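Local coordinates for protein pectinesterase 1 (Solanum lycopersicum, PDB 1XG2) that de-esterifies pectin, releasing methanol and leaving galacturonate units in the polymer, and may prepare plant cell walls for softening by polygalacturonase during fruit ripening, at residues A5-D10 / Y33-K38; L55-D60 / F92-I97; G260-N265 / T284-A289; T195-C200 / M232-G237; Y147-V152 / V169-G174. All coordinates share one frame; numbering follows the deposited sequence.

Contact 1: residues A5-D10 / Y33-K38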
# COMPACT_ATOMS: atom_id res chain seq x y z
N ALA A 5 24.03 -13.54 -3.42
CA ALA A 5 24.86 -12.36 -3.60
C ALA A 5 25.03 -11.68 -2.27
O ALA A 5 24.07 -11.57 -1.51
CB ALA A 5 24.22 -11.40 -4.58
N VAL A 6 26.24 -11.20 -1.99
CA VAL A 6 26.54 -10.59 -0.70
C VAL A 6 26.92 -9.13 -0.92
O VAL A 6 27.70 -8.81 -1.82
CB VAL A 6 27.67 -11.34 0.03
CG1 VAL A 6 28.08 -10.61 1.32
CG2 VAL A 6 27.23 -12.78 0.34
N VAL A 7 26.35 -8.25 -0.10
CA VAL A 7 26.69 -6.84 -0.09
C VAL A 7 27.45 -6.54 1.19
O VAL A 7 27.01 -6.91 2.28
CB VAL A 7 25.44 -5.97 -0.16
CG1 VAL A 7 25.80 -4.50 -0.05
CG2 VAL A 7 24.66 -6.26 -1.44
N ALA A 8 28.58 -5.87 1.07
CA ALA A 8 29.41 -5.51 2.22
C ALA A 8 30.29 -4.28 1.93
O ALA A 8 30.76 -4.09 0.81
CB ALA A 8 30.28 -6.69 2.63
N GLN A 9 30.51 -3.49 2.98
CA GLN A 9 31.27 -2.25 2.89
C GLN A 9 32.78 -2.47 3.02
O GLN A 9 33.56 -1.65 2.54
CB GLN A 9 30.79 -1.26 3.96
CG GLN A 9 29.28 -1.07 3.96
CD GLN A 9 28.83 0.11 4.78
OE1 GLN A 9 29.16 0.22 5.96
NE2 GLN A 9 28.07 1.01 4.16
N ASP A 10 33.17 -3.57 3.65
CA ASP A 10 34.58 -3.91 3.86
C ASP A 10 35.23 -4.76 2.75
O ASP A 10 36.28 -5.37 2.97
CB ASP A 10 34.74 -4.63 5.21
CG ASP A 10 34.01 -5.97 5.26
OD1 ASP A 10 33.48 -6.43 4.22
OD2 ASP A 10 33.90 -6.64 6.31
N TYR A 33 15.62 -15.70 -4.84
CA TYR A 33 17.01 -15.28 -4.99
C TYR A 33 17.35 -14.38 -3.81
O TYR A 33 16.63 -13.43 -3.55
CB TYR A 33 17.17 -14.50 -6.29
CG TYR A 33 18.59 -14.08 -6.60
CD1 TYR A 33 19.43 -14.87 -7.38
CD2 TYR A 33 19.07 -12.86 -6.16
CE1 TYR A 33 20.73 -14.47 -7.67
CE2 TYR A 33 20.36 -12.45 -6.44
CZ TYR A 33 21.19 -13.25 -7.20
OH TYR A 33 22.47 -12.80 -7.48
N VAL A 34 18.45 -14.66 -3.11
CA VAL A 34 18.76 -14.02 -1.84
C VAL A 34 19.98 -13.11 -1.92
O VAL A 34 21.09 -13.56 -2.29
CB VAL A 34 19.01 -15.08 -0.75
CG1 VAL A 34 19.23 -14.41 0.62
CG2 VAL A 34 17.85 -16.05 -0.67
N ILE A 35 19.78 -11.84 -1.58
CA ILE A 35 20.86 -10.86 -1.39
C ILE A 35 21.05 -10.65 0.11
O ILE A 35 20.12 -10.22 0.78
CB ILE A 35 20.50 -9.51 -2.05
CG1 ILE A 35 20.32 -9.69 -3.57
CG2 ILE A 35 21.57 -8.46 -1.77
CD1 ILE A 35 19.73 -8.47 -4.27
N TYR A 36 22.24 -10.94 0.63
CA TYR A 36 22.59 -10.75 2.04
C TYR A 36 23.39 -9.46 2.16
O TYR A 36 24.38 -9.29 1.46
CB TYR A 36 23.37 -11.97 2.57
CG TYR A 36 24.05 -11.80 3.93
CD1 TYR A 36 23.38 -11.23 5.00
CD2 TYR A 36 25.36 -12.24 4.14
CE1 TYR A 36 23.99 -11.10 6.25
CE2 TYR A 36 25.98 -12.11 5.39
CZ TYR A 36 25.29 -11.53 6.44
OH TYR A 36 25.89 -11.38 7.68
N VAL A 37 22.97 -8.56 3.03
CA VAL A 37 23.63 -7.29 3.24
C VAL A 37 24.27 -7.31 4.62
O VAL A 37 23.58 -7.29 5.64
CB VAL A 37 22.63 -6.11 3.16
CG1 VAL A 37 23.36 -4.79 3.20
CG2 VAL A 37 21.76 -6.21 1.90
N LYS A 38 25.60 -7.36 4.65
CA LYS A 38 26.35 -7.37 5.90
C LYS A 38 26.17 -6.08 6.68
O LYS A 38 25.75 -5.06 6.13
CB LYS A 38 27.83 -7.60 5.64
CG LYS A 38 28.17 -8.98 5.12
CD LYS A 38 29.60 -9.35 5.56
CE LYS A 38 30.16 -10.56 4.82
NZ LYS A 38 31.56 -10.88 5.25
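Four backbone hydrogen bonds zip 5-10 to 33-38 as neighbouring parallel strands. The ladder alternates: Ala5 N gives to Val34 O and Ala5 O accepts from Tyr36 N, then Val7 N gives to Tyr36 O at 2.7 Å, the shortest and straightest of the set (172° at the hydrogen), and Val7 O takes Lys38 N at 2.8 Å. The side chains of Ala5, Val7, Ile35 and Val37 share one face. There Val7 has CG1 anti to its backbone N (chi1 176°), alongside Val37 CG1 at 4.1 Å, while its other branch, CG2, crosses obliquely to Ile35 CG2 at 3.8 Å. Ala5 CB closes this row against Tyr33 OH at 3.7 Å. The opposite face carries Val6 and Tyr36, Val6 CG1 lying 4.2 Å from Tyr36 CD2. Past the strand end, the extended chain of Lys38 runs over Ala8 CB, its CG at 4.0 Å, and brings CE within 4.1 Å of Val6 CG1. An alanine here removes the chain beyond CB and NZ with it, which would probably uncover Val6 CG1 and loosen the tie to Thr12, the NZ partner. Further out, Ala21 and Leu18 of helix 18-24 cover the Val7 and Ile35 face, so the contact joins the two strands of a beta-alpha-beta unit at the N-terminal end of the parallel beta-helix; Tyr36 OH bonds Asp60. The chemistry is therefore divided: the face under the helix is packed mainly by apolar branches, whereas Tyr36 and Lys38 combine hydrocarbon packing with polar tips that have partners beyond the two strands.

Contact 2: residues L55-D60 / F92-I97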
# COMPACT_ATOMS: atom_id res chain seq x y z
N LEU A 55 12.71 -11.75 -5.03
CA LEU A 55 13.96 -11.29 -4.46
C LEU A 55 13.81 -11.21 -2.95
O LEU A 55 12.85 -10.62 -2.47
CB LEU A 55 14.30 -9.88 -4.97
CG LEU A 55 15.61 -9.64 -5.71
CD1 LEU A 55 15.87 -8.14 -5.81
CD2 LEU A 55 16.79 -10.34 -5.04
N MET A 56 14.78 -11.78 -2.23
CA MET A 56 14.87 -11.64 -0.79
C MET A 56 16.09 -10.77 -0.46
O MET A 56 17.21 -11.07 -0.88
CB MET A 56 15.02 -13.01 -0.13
CG MET A 56 15.19 -12.96 1.39
SD MET A 56 15.08 -14.60 2.08
CE MET A 56 14.97 -14.27 3.79
N ILE A 57 15.86 -9.68 0.26
CA ILE A 57 16.95 -8.83 0.74
C ILE A 57 16.99 -9.06 2.24
O ILE A 57 16.03 -8.79 2.94
CB ILE A 57 16.70 -7.35 0.39
CG1 ILE A 57 16.74 -7.17 -1.13
CG2 ILE A 57 17.75 -6.46 1.06
CD1 ILE A 57 16.53 -5.74 -1.61
N VAL A 58 18.11 -9.58 2.72
CA VAL A 58 18.23 -9.93 4.13
C VAL A 58 19.51 -9.32 4.68
O VAL A 58 20.56 -9.44 4.06
CB VAL A 58 18.17 -11.48 4.33
CG1 VAL A 58 19.25 -12.20 3.56
CG2 VAL A 58 18.22 -11.85 5.79
N GLY A 59 19.41 -8.65 5.82
CA GLY A 59 20.56 -8.08 6.48
C GLY A 59 21.07 -8.94 7.63
O GLY A 59 20.67 -10.10 7.79
N ASP A 60 21.93 -8.33 8.44
CA ASP A 60 22.59 -8.99 9.56
C ASP A 60 21.81 -8.82 10.85
O ASP A 60 22.31 -9.12 11.93
CB ASP A 60 23.99 -8.37 9.73
CG ASP A 60 25.12 -9.36 9.60
OD1 ASP A 60 24.95 -10.54 10.01
OD2 ASP A 60 26.23 -9.04 9.11
N PHE A 92 8.55 -10.27 -3.27
CA PHE A 92 9.59 -9.59 -2.49
C PHE A 92 9.56 -10.01 -1.01
O PHE A 92 8.50 -10.10 -0.42
CB PHE A 92 9.41 -8.07 -2.60
CG PHE A 92 10.50 -7.28 -1.95
CD1 PHE A 92 11.81 -7.41 -2.37
CD2 PHE A 92 10.21 -6.40 -0.92
CE1 PHE A 92 12.83 -6.67 -1.77
CE2 PHE A 92 11.22 -5.64 -0.31
CZ PHE A 92 12.52 -5.78 -0.73
N ILE A 93 10.73 -10.28 -0.44
CA ILE A 93 10.88 -10.56 0.98
C ILE A 93 11.98 -9.65 1.49
O ILE A 93 13.06 -9.58 0.90
CB ILE A 93 11.31 -12.01 1.23
CG1 ILE A 93 10.26 -12.96 0.68
CG2 ILE A 93 11.60 -12.24 2.74
CD1 ILE A 93 10.71 -14.37 0.67
N LEU A 94 11.69 -8.94 2.58
CA LEU A 94 12.65 -8.09 3.25
C LEU A 94 12.77 -8.60 4.68
O LEU A 94 11.75 -8.85 5.36
CB LEU A 94 12.16 -6.64 3.22
CG LEU A 94 13.14 -5.58 3.74
CD1 LEU A 94 14.28 -5.43 2.78
CD2 LEU A 94 12.42 -4.25 3.97
N GLN A 95 14.00 -8.74 5.16
CA GLN A 95 14.23 -9.39 6.44
C GLN A 95 15.51 -8.95 7.13
O GLN A 95 16.51 -8.68 6.47
CB GLN A 95 14.25 -10.92 6.25
CG GLN A 95 14.27 -11.73 7.55
CD GLN A 95 14.35 -13.20 7.27
OE1 GLN A 95 15.43 -13.81 7.40
NE2 GLN A 95 13.24 -13.78 6.84
N ASP A 96 15.44 -8.89 8.46
CA ASP A 96 16.58 -8.63 9.34
C ASP A 96 17.36 -7.38 8.96
O ASP A 96 18.58 -7.42 8.83
CB ASP A 96 17.52 -9.84 9.39
CG ASP A 96 16.90 -11.03 10.06
OD1 ASP A 96 16.24 -10.84 11.11
OD2 ASP A 96 17.01 -12.18 9.59
N ILE A 97 16.63 -6.29 8.76
CA ILE A 97 17.23 -5.09 8.19
C ILE A 97 16.41 -3.88 8.63
O ILE A 97 15.24 -4.01 8.95
CB ILE A 97 17.31 -5.21 6.64
CG1 ILE A 97 18.26 -4.15 6.06
CG2 ILE A 97 15.92 -5.11 6.01
CD1 ILE A 97 18.63 -4.41 4.63
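Packing is most extensive where Phe92 and Leu94 border Ile57, a buried residue with the largest surface covered across the contact, on the face turned to the inside of the coil. Phe92 CG is anti to its backbone N (chi1 -174°), and this directs the ring edge at Ile57: CE1 meets Ile57 CD1 at 3.8 Å, with the methyl close to the ring plane. Ile57 CB is also 3.9 Å from Leu94 CD1, the two side chains running side by side. Val48 adds to the packing on both Phe92 and Ile57. A leucine here, in place of Phe92, has no flat edge to set against Ile57 CD1 and would probably leave this interior less well filled. The strands 55-59 and 93-95 run parallel, only 5° apart, as successive rungs of one sheet of the right-handed parallel beta-helix of pectinesterases. Ile57 is held through both backbone atoms, its N giving to Ile93 O at 2.9 Å and its O accepting from Gln95 N at 3.0 Å. The other face, that of Met56, Val58, Ile93 and Gln95, is partly open to solvent at Val58 and Gln95. Extended Met56 sets CG 3.9 Å from Ile93 CG2 and carries CE across to Gln95 NE2 at 3.5 Å, a methyl laid against the amide end. Val58 CG2 stands 3.8 Å from Gln95 OE1. Further along, Gly59 N bonds Gln95 O, while the Asp96 carboxylate is committed to a salt bridge with Arg124.

Contact 3: residues G260-N265 / T284-A289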
# COMPACT_ATOMS: atom_id res chain seq x y z
N GLY A 260 -12.70 -0.70 12.63
CA GLY A 260 -13.15 -1.68 13.60
C GLY A 260 -12.12 -1.99 14.64
O GLY A 260 -10.92 -1.93 14.36
N GLU A 261 -12.59 -2.32 15.84
CA GLU A 261 -11.76 -2.86 16.90
C GLU A 261 -12.39 -4.13 17.47
O GLU A 261 -13.59 -4.15 17.76
CB GLU A 261 -11.56 -1.83 18.01
CG GLU A 261 -10.67 -0.66 17.59
CD GLU A 261 -10.63 0.44 18.64
OE1 GLU A 261 -9.92 0.26 19.65
OE2 GLU A 261 -11.29 1.49 18.44
N PHE A 262 -11.58 -5.18 17.60
CA PHE A 262 -12.03 -6.50 18.06
C PHE A 262 -11.06 -7.04 19.09
O PHE A 262 -9.91 -7.32 18.79
CB PHE A 262 -12.09 -7.47 16.87
CG PHE A 262 -12.43 -8.90 17.21
CD1 PHE A 262 -13.72 -9.26 17.58
CD2 PHE A 262 -11.47 -9.89 17.12
CE1 PHE A 262 -14.03 -10.59 17.88
CE2 PHE A 262 -11.77 -11.22 17.40
CZ PHE A 262 -13.06 -11.57 17.78
N MET A 263 -11.53 -7.19 20.33
CA MET A 263 -10.83 -7.93 21.39
C MET A 263 -9.41 -7.41 21.66
O MET A 263 -8.48 -8.16 21.92
CB MET A 263 -10.77 -9.41 20.98
CG MET A 263 -12.16 -10.04 20.86
SD MET A 263 -13.04 -10.05 22.43
CE MET A 263 -14.62 -10.67 21.82
N ASN A 264 -9.24 -6.10 21.64
CA ASN A 264 -7.98 -5.49 22.07
C ASN A 264 -7.86 -5.44 23.60
O ASN A 264 -8.85 -5.60 24.32
CB ASN A 264 -7.84 -4.10 21.49
CG ASN A 264 -7.82 -4.10 19.98
OD1 ASN A 264 -7.18 -4.94 19.37
ND2 ASN A 264 -8.51 -3.16 19.37
N ASN A 265 -6.65 -5.24 24.08
CA ASN A 265 -6.40 -5.15 25.52
C ASN A 265 -5.41 -4.02 25.79
O ASN A 265 -4.88 -3.43 24.85
CB ASN A 265 -5.87 -6.49 26.05
CG ASN A 265 -4.48 -6.81 25.55
OD1 ASN A 265 -3.49 -6.64 26.26
ND2 ASN A 265 -4.39 -7.27 24.31
N THR A 284 -17.82 -7.27 18.18
CA THR A 284 -17.92 -8.37 19.15
C THR A 284 -18.11 -9.73 18.47
O THR A 284 -17.76 -10.78 19.03
CB THR A 284 -19.10 -8.13 20.13
OG1 THR A 284 -20.32 -7.92 19.39
CG2 THR A 284 -18.90 -6.83 20.91
N ASP A 285 -18.66 -9.73 17.26
CA ASP A 285 -18.93 -10.97 16.51
C ASP A 285 -17.70 -11.40 15.70
O ASP A 285 -17.28 -10.69 14.80
CB ASP A 285 -20.12 -10.73 15.58
CG ASP A 285 -20.49 -11.95 14.74
OD1 ASP A 285 -21.42 -11.83 13.91
OD2 ASP A 285 -19.92 -13.06 14.82
N PRO A 286 -17.13 -12.57 16.01
CA PRO A 286 -15.93 -13.06 15.30
C PRO A 286 -16.07 -13.16 13.79
O PRO A 286 -15.07 -13.01 13.08
CB PRO A 286 -15.71 -14.46 15.89
CG PRO A 286 -16.33 -14.40 17.22
CD PRO A 286 -17.54 -13.51 17.07
N ALA A 287 -17.28 -13.43 13.30
CA ALA A 287 -17.54 -13.50 11.87
C ALA A 287 -17.33 -12.16 11.16
O ALA A 287 -17.03 -12.12 9.97
CB ALA A 287 -18.96 -14.02 11.61
N LYS A 288 -17.48 -11.06 11.90
CA LYS A 288 -17.21 -9.72 11.36
C LYS A 288 -15.73 -9.32 11.43
O LYS A 288 -15.30 -8.39 10.72
CB LYS A 288 -18.09 -8.69 12.08
CG LYS A 288 -19.58 -8.85 11.73
CD LYS A 288 -20.45 -7.84 12.46
CE LYS A 288 -21.93 -8.02 12.15
NZ LYS A 288 -22.75 -6.95 12.83
N ALA A 289 -14.96 -10.00 12.27
CA ALA A 289 -13.51 -9.82 12.32
C ALA A 289 -12.79 -10.69 11.28
O ALA A 289 -11.67 -10.36 10.85
CB ALA A 289 -12.99 -10.15 13.71
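The ring of Phe262 is sandwiched: on one face lies CG of its own neighbour Met263, 3.4 Å above the plane and over the centre, and on the opposite face lies Ala289 CB, displaced toward the rim. The edge is met by Thr284 O, which lies in the ring plane 3.9 Å from CE1. This is plain packing at the C-terminal end of the parallel beta-helix, where strand 258-262 gives out and a short, weakly bonded helix of about 286-289 follows the last strand, 280-283. Phe262 has CG anti to its backbone N (chi1 175°), which throws the ring across to the helix. Ala289 CB answers with a CH-pi contact, 3.8 Å from the ring centroid and only 14° off the normal, so the methyl is truly over the face. At the far rim, Phe262 CE1 reaches Pro286 CA at 4.0 Å, bringing the first turn of the helix against the same ring. Met263 has a left-handed helical backbone conformation, and its side chain, bent at both chi1 and chi2, folds back until CE is 4.2 Å from Thr284 O. Met232 touches both Phe262 and Ala289, extending the apolar cluster into the preceding coil, while Leu315 packs on Ala289. The buried ring thus has a methylene on one side and a methyl on the other, whereas Met263, Thr284 and Pro286 are exposed. The helix start is capped by Asp285 at the N-cap position: its OD2 accepts from Ala287 N at 3.1 Å, the N-H arriving from above the carboxylate plane.

Contact 4: residues T195-C200 / M232-G237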
# COMPACT_ATOMS: atom_id res chain seq x y z
N THR A 195 -6.26 -2.22 5.83
CA THR A 195 -5.17 -2.48 6.76
C THR A 195 -5.71 -3.22 7.97
O THR A 195 -6.63 -2.79 8.63
CB THR A 195 -4.54 -1.17 7.19
OG1 THR A 195 -3.79 -0.62 6.10
CG2 THR A 195 -3.52 -1.38 8.31
N SER A 196 -5.07 -4.33 8.29
CA SER A 196 -5.45 -5.14 9.44
C SER A 196 -4.23 -5.25 10.35
O SER A 196 -3.15 -5.60 9.90
CB SER A 196 -5.89 -6.52 8.96
OG SER A 196 -6.08 -7.40 10.06
N ILE A 197 -4.42 -4.93 11.62
CA ILE A 197 -3.37 -4.98 12.62
C ILE A 197 -3.82 -6.00 13.67
O ILE A 197 -4.85 -5.81 14.31
CB ILE A 197 -3.18 -3.58 13.23
CG1 ILE A 197 -2.56 -2.63 12.20
CG2 ILE A 197 -2.31 -3.61 14.52
CD1 ILE A 197 -2.78 -1.16 12.54
N GLN A 198 -3.03 -7.05 13.85
CA GLN A 198 -3.43 -8.22 14.64
C GLN A 198 -2.29 -8.72 15.51
O GLN A 198 -1.19 -8.92 15.02
CB GLN A 198 -3.84 -9.35 13.68
CG GLN A 198 -4.57 -10.49 14.34
CD GLN A 198 -4.85 -11.64 13.36
OE1 GLN A 198 -4.12 -11.82 12.38
NE2 GLN A 198 -5.90 -12.41 13.65
N PHE A 199 -2.56 -8.95 16.79
CA PHE A 199 -1.53 -9.42 17.74
C PHE A 199 -0.32 -8.49 17.78
O PHE A 199 0.81 -8.94 17.95
CB PHE A 199 -1.05 -10.83 17.42
CG PHE A 199 -2.13 -11.79 17.04
CD1 PHE A 199 -1.97 -12.61 15.94
CD2 PHE A 199 -3.29 -11.89 17.79
CE1 PHE A 199 -2.97 -13.50 15.57
CE2 PHE A 199 -4.30 -12.79 17.42
CZ PHE A 199 -4.12 -13.60 16.31
N CYS A 200 -0.57 -7.19 17.65
CA CYS A 200 0.48 -6.20 17.64
C CYS A 200 0.54 -5.47 18.98
O CYS A 200 -0.36 -5.58 19.82
CB CYS A 200 0.23 -5.20 16.51
SG CYS A 200 0.60 -5.89 14.86
N MET A 232 -7.15 -5.55 15.87
CA MET A 232 -7.71 -6.64 16.67
C MET A 232 -6.70 -7.48 17.43
O MET A 232 -5.55 -7.62 17.03
CB MET A 232 -8.62 -7.52 15.80
CG MET A 232 -8.00 -8.17 14.62
SD MET A 232 -9.29 -8.82 13.48
CE MET A 232 -8.23 -9.64 12.35
N GLU A 233 -7.16 -8.04 18.55
CA GLU A 233 -6.34 -8.85 19.42
C GLU A 233 -4.97 -8.23 19.68
O GLU A 233 -3.96 -8.93 19.71
CB GLU A 233 -6.20 -10.27 18.86
CG GLU A 233 -7.51 -11.05 18.86
CD GLU A 233 -7.88 -11.66 20.23
OE1 GLU A 233 -7.08 -11.58 21.21
OE2 GLU A 233 -8.99 -12.23 20.32
N SER A 234 -4.96 -6.92 19.87
CA SER A 234 -3.72 -6.18 20.04
C SER A 234 -3.70 -5.44 21.37
O SER A 234 -4.74 -5.17 21.98
CB SER A 234 -3.54 -5.16 18.90
OG SER A 234 -3.37 -5.80 17.65
N TYR A 235 -2.48 -5.13 21.82
CA TYR A 235 -2.27 -4.32 22.99
C TYR A 235 -2.19 -2.87 22.56
O TYR A 235 -1.41 -2.52 21.68
CB TYR A 235 -0.98 -4.72 23.70
CG TYR A 235 -0.61 -3.82 24.86
CD1 TYR A 235 -0.99 -4.14 26.17
CD2 TYR A 235 0.13 -2.64 24.66
CE1 TYR A 235 -0.66 -3.31 27.24
CE2 TYR A 235 0.46 -1.81 25.73
CZ TYR A 235 0.07 -2.16 27.02
OH TYR A 235 0.39 -1.35 28.08
N LEU A 236 -3.01 -2.04 23.19
CA LEU A 236 -3.04 -0.60 22.95
C LEU A 236 -2.58 0.13 24.21
O LEU A 236 -3.22 0.01 25.27
CB LEU A 236 -4.46 -0.17 22.60
CG LEU A 236 -4.89 -0.34 21.13
CD1 LEU A 236 -4.66 -1.74 20.66
CD2 LEU A 236 -6.35 0.06 20.92
N GLY A 237 -1.47 0.86 24.10
CA GLY A 237 -0.93 1.63 25.21
C GLY A 237 -1.81 2.83 25.54
O GLY A 237 -2.73 3.17 24.80
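Met232 O is gripped by two hydrogen bonds. Phe199 N comes to it in the carbonyl plane at 3.3 Å, and the Ser234 hydroxyl donates at 2.9 Å from above that plane, 56° out of it. Gln198 CA adds a CA-H...O contact to the same oxygen. The Ser234 hydroxyl works in both directions: while its O-H points to Met232 O, OG accepts from Cys200 N at 3.1 Å. This double role follows from chi1 of -65°, which sets OG anti to the carbonyl carbon, and it bridges the bend where both segments leave strand geometry, since Phe199 and Glu233 both have positive phi. Regular pairing brackets the bend. Met232 N gives to Ile197 O at 2.8 Å, almost perfectly straight (174°), and Tyr235 N gives to Cys200 O at 2.9 Å. Side chains fill in beside this frame. Met232 places CG in the crowded position between N and the carbonyl carbon, and its otherwise extended chain delivers CE to Gln198 NE2 at 3.8 Å, crossing the glutamine obliquely. Phe199 and Glu233 run alongside, CE2 of the ring 3.5 Å from Glu233 CB, while Gln198 CG sits over the centre of one ring face. In the parallel beta-helix the bend is the turn from strand 194-198 to 201-204 on one coil and from 228-232 to 235-236 on the next. Gln198 is tied on to Gln164 by its OE1, and on the other flank Asn264, just after strand 258-262, accepts from Ser234 N.

Contact 5: residues Y147-V152 / V169-G174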
# COMPACT_ATOMS: atom_id res chain seq x y z
N TYR A 147 9.26 -3.88 13.63
CA TYR A 147 9.09 -2.64 14.36
C TYR A 147 8.84 -1.56 13.30
O TYR A 147 9.61 -1.45 12.37
CB TYR A 147 10.38 -2.39 15.14
CG TYR A 147 10.44 -1.22 16.07
CD1 TYR A 147 10.27 -1.39 17.45
CD2 TYR A 147 10.77 0.05 15.58
CE1 TYR A 147 10.39 -0.28 18.32
CE2 TYR A 147 10.90 1.14 16.44
CZ TYR A 147 10.71 0.99 17.80
OH TYR A 147 10.83 2.11 18.61
N VAL A 148 7.73 -0.84 13.41
CA VAL A 148 7.45 0.28 12.54
C VAL A 148 7.23 1.48 13.45
O VAL A 148 6.38 1.44 14.34
CB VAL A 148 6.20 0.06 11.68
CG1 VAL A 148 5.99 1.21 10.72
CG2 VAL A 148 6.30 -1.26 10.92
N THR A 149 8.00 2.55 13.23
CA THR A 149 7.85 3.75 14.02
C THR A 149 7.66 5.01 13.18
O THR A 149 8.20 5.14 12.08
CB THR A 149 9.03 3.88 15.01
OG1 THR A 149 8.80 4.95 15.92
CG2 THR A 149 10.35 4.24 14.31
N GLY A 150 6.85 5.93 13.69
CA GLY A 150 6.60 7.18 13.01
C GLY A 150 5.70 8.11 13.80
O GLY A 150 5.44 7.89 14.99
N THR A 151 5.18 9.13 13.12
CA THR A 151 4.33 10.12 13.77
C THR A 151 2.99 10.24 13.05
O THR A 151 2.02 9.59 13.45
CB THR A 151 5.03 11.48 13.80
OG1 THR A 151 5.56 11.77 12.50
CG2 THR A 151 6.22 11.44 14.71
N VAL A 152 2.97 11.04 11.99
CA VAL A 152 1.76 11.37 11.26
C VAL A 152 1.58 10.39 10.09
O VAL A 152 2.42 10.34 9.20
CB VAL A 152 1.81 12.83 10.71
CG1 VAL A 152 0.56 13.15 9.92
CG2 VAL A 152 2.03 13.85 11.84
N VAL A 169 5.04 1.79 16.91
CA VAL A 169 5.56 2.68 17.92
C VAL A 169 5.42 4.13 17.46
O VAL A 169 6.13 4.59 16.56
CB VAL A 169 7.04 2.38 18.22
CG1 VAL A 169 7.52 3.21 19.42
CG2 VAL A 169 7.26 0.89 18.48
N ALA A 170 4.49 4.83 18.08
CA ALA A 170 4.37 6.27 17.84
C ALA A 170 5.46 7.00 18.64
O ALA A 170 5.74 6.64 19.78
CB ALA A 170 2.99 6.75 18.23
N ARG A 171 6.07 7.99 18.02
CA ARG A 171 7.16 8.75 18.62
C ARG A 171 6.78 10.23 18.78
O ARG A 171 5.72 10.66 18.33
CB ARG A 171 8.44 8.62 17.79
CG ARG A 171 8.38 9.30 16.43
CD ARG A 171 9.39 8.76 15.42
NE ARG A 171 10.75 8.87 15.93
CZ ARG A 171 11.84 8.39 15.34
NH1 ARG A 171 11.77 7.78 14.16
NH2 ARG A 171 13.02 8.55 15.92
N LYS A 172 7.66 11.00 19.41
CA LYS A 172 7.40 12.42 19.64
C LYS A 172 7.49 13.18 18.33
O LYS A 172 8.54 13.15 17.67
CB LYS A 172 8.41 13.00 20.63
CG LYS A 172 8.11 14.45 21.02
CD LYS A 172 9.17 14.96 22.00
CE LYS A 172 8.91 16.40 22.38
NZ LYS A 172 10.18 17.13 22.67
N PRO A 173 6.41 13.84 17.92
CA PRO A 173 6.41 14.61 16.68
C PRO A 173 6.80 16.07 16.91
O PRO A 173 7.23 16.42 18.00
CB PRO A 173 4.95 14.51 16.24
CG PRO A 173 4.19 14.57 17.53
CD PRO A 173 5.09 13.89 18.59
N GLY A 174 6.65 16.89 15.88
CA GLY A 174 6.84 18.33 16.02
C GLY A 174 5.70 19.02 16.75
O GLY A 174 4.64 18.44 16.98
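Val169 O takes two hydrogen bonds from the neighbouring strand: the Thr149 hydroxyl at 2.8 Å, arriving 32° above the carbonyl plane, and Gly150 N at 3.2 Å within that plane. Thr149 can do this because its OG1 is anti to the backbone N (chi1 -172°), beside its own carbonyl carbon. The ladder continues on both sides, Val169 N giving to Val148 O with a nearly straight bond of 172° and Arg171 N to Gly150 O. Outside the ladder, Tyr147 turns a ring face to Val169, whose CG2 presses on it 3.3 Å from CE1, a tight approach, while Val169 CG1 reaches the phenol oxygen OH at 3.6 Å. Arg171 starts with CG in the crowded position and bends at chi3, so its guanidinium returns toward Thr149 CG2; its NH1 has a salt bridge with Asp128, and Tyr130 adds a cation-pi contact. Thr151 closes the far end, its CG2 wedged between Arg171 CG at 3.5 Å and Pro173 CB at 3.7 Å. Its side chain also lies about 4 Å from that of Gln131, the probable transition-state stabiliser, and about 8 Å from that of Asp153, the predicted nucleophile. These are adjacent rungs of the right-handed parallel beta-helix of the C-terminal, catalytic pectinesterase section of the longer protein, the Thr151 end consistent with a place beside its predicted catalytic site.

Contacts 1, 2, 4 and 5 pair neighbouring strands of one parallel beta-helix; contact 3 packs a short helix against its last coils. Contacts 1 to 4 reach the sheet starting at strand 5-7; contact 5 lies on the one holding strand 235-236 of contact 4, their centres 16 Å apart. Contacts 1 and 2 adjoin where Val37 N lies 2.8 Å from Val58 O, probably a hydrogen bond. Contacts 3 and 4 meet likewise, Phe262 O being 2.8 Å from Glu233 N. Contacts 1 and 3 have centres 42 Å apart, across the chain's centre. Contact 5 is nearest the predicted nucleophile Asp153, whose side chain is about 12 Å from that of Ile197 in contact 4.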